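Protein Pcdhgb2 (Mus musculus, PDB 5SZR) probably acts as a calcium-dependent neuronal cell-adhesion protein, of which this chain holds extracellular cadherin domains 3 to 6. Local coordinates at residues Ala297-Gly301 and Ser302-Ser306; Thr329-Pro332 and Asp333-Leu337. All coordinates share one frame; numbering follows the deposited sequence.

Contact 1. Residues Ala297-Gly301 and Ser302-Ser306; sequences ARDHG and SPTLS. With CA (calcium ion), chain O; NAG (2-acetamido-2-deoxy-beta-D-glucopyranose), chain E.
Asp299 and Leu305 close this turn with a reciprocal pair of hydrogen bonds, a small example of how one acidic side chain can order a loop and bind a metal together. The amide N of Asp299 donates a hydrogen bond to Leu305 O at 2.9 Å, almost straight at 169°. In return Leu305 N reaches Asp299 OD1, also at 2.9 Å. Asp299 OD1 also accepts from Gly301 N at 3.2 Å, which makes an Asx turn. The two donors come from opposite faces of the carboxylate, each well out of its plane, and so fix the rotation of the group. With CG of Asp299 set between backbone N and carbonyl carbon (chi1 67°), the carboxylate lies beside the Leu305 side chain, and Asp299 OD2 binds the calcium ion at 2.6 Å. Asn209, Asn211, Asp241, Asp243 and Asn247 complete that site. Thr304 OG1 lies over one face of the Arg298 guanidinium, 3.0 Å from Arg298 NH1 but poorly angled for a hydrogen bond. Ser306 OG accepts a weak bond from N2 of the N-acetylglucosamine. Residues 297-306 form the turn between antiparallel strands 290-299 and 306-316 of a cadherin domain, with Arg298 and Ser306 as a non-hydrogen-bonded pair; strand 250-257 flanks 290-299, and Ala297 packs there on Ile250 and Tyr252.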
loop_
_atom_site.group_PDB
_atom_site.type_symbol
_atom_site.label_atom_id
_atom_site.label_comp_id
_atom_site.label_asym_id
_atom_site.label_seq_id
_atom_site.Cartn_x
_atom_site.Cartn_y
_atom_site.Cartn_z
ATOM N N ALA A 297 7.463 16.289 0.704
ATOM C CA ALA A 297 7.742 14.917 0.300
ATOM C C ALA A 297 7.288 14.730 -1.139
ATOM O O ALA A 297 6.152 15.068 -1.482
ATOM C CB ALA A 297 7.032 13.909 1.205
ATOM N N ARG A 298 8.167 14.180 -1.967
ATOM C CA ARG A 298 7.951 14.078 -3.402
ATOM C C ARG A 298 8.272 12.660 -3.853
ATOM O O ARG A 298 9.297 12.103 -3.449
ATOM C CB ARG A 298 8.836 15.092 -4.131
ATOM C CG ARG A 298 8.555 15.261 -5.601
ATOM C CD ARG A 298 9.513 16.276 -6.191
ATOM N NE ARG A 298 9.014 16.801 -7.456
ATOM C CZ ARG A 298 8.107 17.767 -7.551
ATOM N NH1 ARG A 298 7.704 18.185 -8.744
ATOM N NH2 ARG A 298 7.600 18.313 -6.452
ATOM N N ASP A 299 7.401 12.072 -4.676
ATOM C CA ASP A 299 7.736 10.766 -5.228
ATOM C C ASP A 299 8.473 10.938 -6.556
ATOM O O ASP A 299 8.599 12.043 -7.087
ATOM C CB ASP A 299 6.491 9.874 -5.372
ATOM C CG ASP A 299 5.491 10.364 -6.426
ATOM O OD1 ASP A 299 5.882 10.965 -7.448
ATOM O OD2 ASP A 299 4.286 10.119 -6.230
ATOM N N HIS A 300 8.972 9.823 -7.088
ATOM C CA HIS A 300 9.739 9.822 -8.327
ATOM C C HIS A 300 8.967 9.174 -9.475
ATOM O O HIS A 300 9.523 8.401 -10.259
ATOM C CB HIS A 300 11.084 9.132 -8.122
ATOM C CG HIS A 300 12.035 9.901 -7.258
ATOM N ND1 HIS A 300 12.674 11.043 -7.691
ATOM C CD2 HIS A 300 12.445 9.698 -5.984
ATOM C CE1 HIS A 300 13.441 11.508 -6.722
ATOM N NE2 HIS A 300 13.323 10.710 -5.676
ATOM N N GLY A 301 7.676 9.494 -9.586
ATOM C CA GLY A 301 6.856 9.024 -10.678
ATOM C C GLY A 301 6.710 10.065 -11.780
ATOM O O GLY A 301 7.194 11.189 -11.692
ATOM N N SER A 302 6.028 9.655 -12.846
ATOM C CA SER A 302 5.760 10.550 -13.968
ATOM C C SER A 302 4.261 10.632 -14.245
ATOM O O SER A 302 3.668 9.679 -14.757
ATOM C CB SER A 302 6.507 10.089 -15.220
ATOM O OG SER A 302 7.903 10.011 -14.988
ATOM N N PRO A 303 3.640 11.774 -13.903
ATOM C CA PRO A 303 4.308 12.906 -13.253
ATOM C C PRO A 303 4.470 12.687 -11.749
ATOM O O PRO A 303 3.881 11.754 -11.205
ATOM C CB PRO A 303 3.365 14.073 -13.543
ATOM C CG PRO A 303 2.019 13.440 -13.597
ATOM C CD PRO A 303 2.218 12.056 -14.167
ATOM N N THR A 304 5.266 13.529 -11.097
ATOM C CA THR A 304 5.513 13.381 -9.672
ATOM C C THR A 304 4.316 13.851 -8.857
ATOM O O THR A 304 3.545 14.717 -9.280
ATOM C CB THR A 304 6.746 14.175 -9.241
ATOM O OG1 THR A 304 6.530 15.565 -9.509
ATOM C CG2 THR A 304 7.984 13.701 -9.985
ATOM N N LEU A 305 4.179 13.274 -7.671
ATOM C CA LEU A 305 3.200 13.699 -6.688
ATOM C C LEU A 305 3.922 14.097 -5.408
ATOM O O LEU A 305 5.034 13.632 -5.132
ATOM C CB LEU A 305 2.179 12.589 -6.419
ATOM C CG LEU A 305 1.304 12.289 -7.638
ATOM C CD1 LEU A 305 0.492 11.029 -7.422
ATOM C CD2 LEU A 305 0.395 13.473 -7.925
ATOM N N SER A 306 3.290 14.975 -4.632
ATOM C CA SER A 306 3.980 15.582 -3.506
ATOM C C SER A 306 2.991 15.969 -2.419
ATOM O O SER A 306 1.788 16.102 -2.657
ATOM C CB SER A 306 4.768 16.816 -3.943
ATOM O OG SER A 306 3.882 17.868 -4.280
HETATM CA CA CA O . 3.239 7.798 -5.590
HETATM C C1 NAG E . 3.614 22.108 -1.915
HETATM C C2 NAG E . 2.816 21.838 -3.180
HETATM C C3 NAG E . 3.726 21.996 -4.397
HETATM C C4 NAG E . 4.433 23.349 -4.363
HETATM C C5 NAG E . 5.087 23.585 -2.998
HETATM C C6 NAG E . 5.658 24.974 -2.820
HETATM C C7 NAG E . 0.951 20.303 -2.757
HETATM C C8 NAG E . 0.481 18.881 -2.788
HETATM N N2 NAG E . 2.210 20.516 -3.153
HETATM O O3 NAG E . 2.972 21.852 -5.595
HETATM O O4 NAG E . 5.437 23.394 -5.371
HETATM O O5 NAG E . 4.123 23.411 -1.953
HETATM O O6 NAG E . 5.754 25.666 -4.056
HETATM O O7 NAG E . 0.221 21.220 -2.394
#

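Contact 2. Residues Thr329-Pro332 and Asp333-Leu337; sequences TLEP and DGSAL. With MAN (alpha-D-mannopyranose), chain B.
Glu331 meets Ser335 and Gly334 through two backbone hydrogen bonds, and these set the frame of a tight turn on which the side chains are then arranged. Glu331 N donates to Ser335 O at 2.8 Å, while Gly334 N returns a bond of 2.7 Å to Glu331 O. The second bond closes a type I beta turn from Glu331 to Gly334, with Pro332 and Asp333 at its corners. Gly334, just past those corners, has a positive phi of 77°, a value easily adopted without a side chain.

The polar side chains form a second group, centred on the Asp333 carboxylate. Ser335 OG donates to Asp333 OD1 at 2.6 Å, arriving on the syn side and close to the carboxylate plane, and Ser335 N adds a weak bond to the same oxygen. Both torsions contribute: CG of Asp333 (chi1 71°) and OG of Ser335 (chi1 67°) each sit between their own backbone N and carbonyl carbon, which brings the two groups together. Glu331 CB also comes close to this oxygen, 3.2 Å from Asp333 OD1. The other oxygen, Asp333 OD2, receives a hydrogen bond from O6 of the mannose at 2.8 Å. Replacing Ser335 by an alanine removes the OG donor, and Asp333 OD1 would probably be left to the weak bond from the amide, the carboxylate turning more freely beside the sugar.

Apolar contact is slight. Leu330 CD2 approaches Ala336 CB at 4.2 Å; Leu330 also packs on Ala421 of strand 418-428.

Taken together, the chemistry implies a turn closed by backbone bonds and braced by the Asp333-Ser335 side-chain bond, with one carboxylate serving both protein and glycan.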
loop_
_atom_site.group_PDB
_atom_site.type_symbol
_atom_site.label_atom_id
_atom_site.label_comp_id
_atom_site.label_asym_id
_atom_site.label_seq_id
_atom_site.Cartn_x
_atom_site.Cartn_y
_atom_site.Cartn_z
ATOM N N THR A 329 27.014 50.895 41.534
ATOM C CA THR A 329 28.288 50.759 40.847
ATOM C C THR A 329 29.310 50.162 41.804
ATOM O O THR A 329 29.423 50.591 42.955
ATOM C CB THR A 329 28.767 52.115 40.339
ATOM O OG1 THR A 329 27.732 52.732 39.566
ATOM C CG2 THR A 329 30.006 51.953 39.472
ATOM N N LEU A 330 30.039 49.156 41.339
ATOM C CA LEU A 330 31.017 48.473 42.169
ATOM C C LEU A 330 32.424 48.949 41.838
ATOM O O LEU A 330 32.733 49.296 40.695
ATOM C CB LEU A 330 30.932 46.955 41.989
ATOM C CG LEU A 330 29.591 46.285 42.298
ATOM C CD1 LEU A 330 29.695 44.772 42.123
ATOM C CD2 LEU A 330 29.106 46.636 43.694
ATOM N N GLU A 331 33.275 48.970 42.859
ATOM C CA GLU A 331 34.684 49.252 42.665
ATOM C C GLU A 331 35.348 48.033 42.032
ATOM O O GLU A 331 34.732 46.969 41.925
ATOM C CB GLU A 331 35.333 49.621 43.999
ATOM C CG GLU A 331 34.879 50.954 44.567
ATOM C CD GLU A 331 35.225 52.120 43.663
ATOM O OE1 GLU A 331 34.544 53.162 43.751
ATOM O OE2 GLU A 331 36.180 51.998 42.865
ATOM N N PRO A 332 36.598 48.160 41.571
ATOM C CA PRO A 332 37.294 46.977 41.036
ATOM C C PRO A 332 37.312 45.794 41.988
ATOM O O PRO A 332 37.298 44.645 41.529
ATOM C CB PRO A 332 38.705 47.508 40.758
ATOM C CG PRO A 332 38.488 48.934 40.423
ATOM C CD PRO A 332 37.367 49.396 41.321
ATOM N N ASP A 333 37.326 46.034 43.299
ATOM C CA ASP A 333 37.271 44.949 44.272
ATOM C C ASP A 333 35.854 44.442 44.514
ATOM O O ASP A 333 35.664 43.591 45.391
ATOM C CB ASP A 333 37.895 45.393 45.599
ATOM C CG ASP A 333 37.043 46.406 46.338
ATOM O OD1 ASP A 333 36.250 47.115 45.683
ATOM O OD2 ASP A 333 37.169 46.497 47.577
ATOM N N GLY A 334 34.867 44.943 43.774
ATOM C CA GLY A 334 33.500 44.489 43.931
ATOM C C GLY A 334 32.772 45.042 45.136
ATOM O O GLY A 334 31.847 44.396 45.642
ATOM N N SER A 335 33.157 46.227 45.611
ATOM C CA SER A 335 32.576 46.811 46.808
ATOM C C SER A 335 31.911 48.144 46.487
ATOM O O SER A 335 32.239 48.806 45.498
ATOM C CB SER A 335 33.634 47.008 47.905
ATOM O OG SER A 335 34.593 47.985 47.531
ATOM N N ALA A 336 30.962 48.527 47.340
ATOM C CA ALA A 336 30.288 49.815 47.253
ATOM C C ALA A 336 30.145 50.395 48.652
ATOM O O ALA A 336 29.975 49.660 49.630
ATOM C CB ALA A 336 28.910 49.696 46.582
ATOM N N LEU A 337 30.208 51.718 48.747
ATOM C CA LEU A 337 30.266 52.406 50.030
ATOM C C LEU A 337 29.007 53.233 50.251
ATOM O O LEU A 337 28.637 54.051 49.404
ATOM C CB LEU A 337 31.504 53.301 50.109
ATOM C CG LEU A 337 31.645 54.170 51.363
ATOM C CD1 LEU A 337 31.541 53.322 52.617
ATOM C CD2 LEU A 337 32.958 54.928 51.335
HETATM C C1 MAN B . 33.258 42.346 47.993
HETATM C C2 MAN B . 33.580 40.870 47.756
HETATM C C3 MAN B . 34.407 40.340 48.930
HETATM C C4 MAN B . 35.672 41.188 49.140
HETATM C C5 MAN B . 35.310 42.673 49.327
HETATM C C6 MAN B . 36.544 43.572 49.315
HETATM O O2 MAN B . 34.391 40.706 46.584
HETATM O O3 MAN B . 34.758 38.965 48.772
HETATM O O4 MAN B . 36.365 40.735 50.291
HETATM O O5 MAN B . 34.420 43.127 48.251
HETATM O O6 MAN B . 36.142 44.915 49.581
#

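Both contacts are local reversals of the chain, and in each an aspartate joins the protein to a non-protein partner. They share no element: contact 1 connects strands 290-299 and 306-316, the two inner strands of their sheet, whereas contact 2 leads from a loop into strand 335-342, an outermost strand of another sheet. Their nearest atoms are about 55 Å apart. Contact 1 is the more buried at its key residue, Asp299, while Asp333 in contact 2 is exposed and faces a sugar. The chemistry follows suit: contact 1 supplies one residue to a calcium site completed by other loops and has a merely weak glycan bond at Ser306, whereas in contact 2 the sugar is the main non-protein partner.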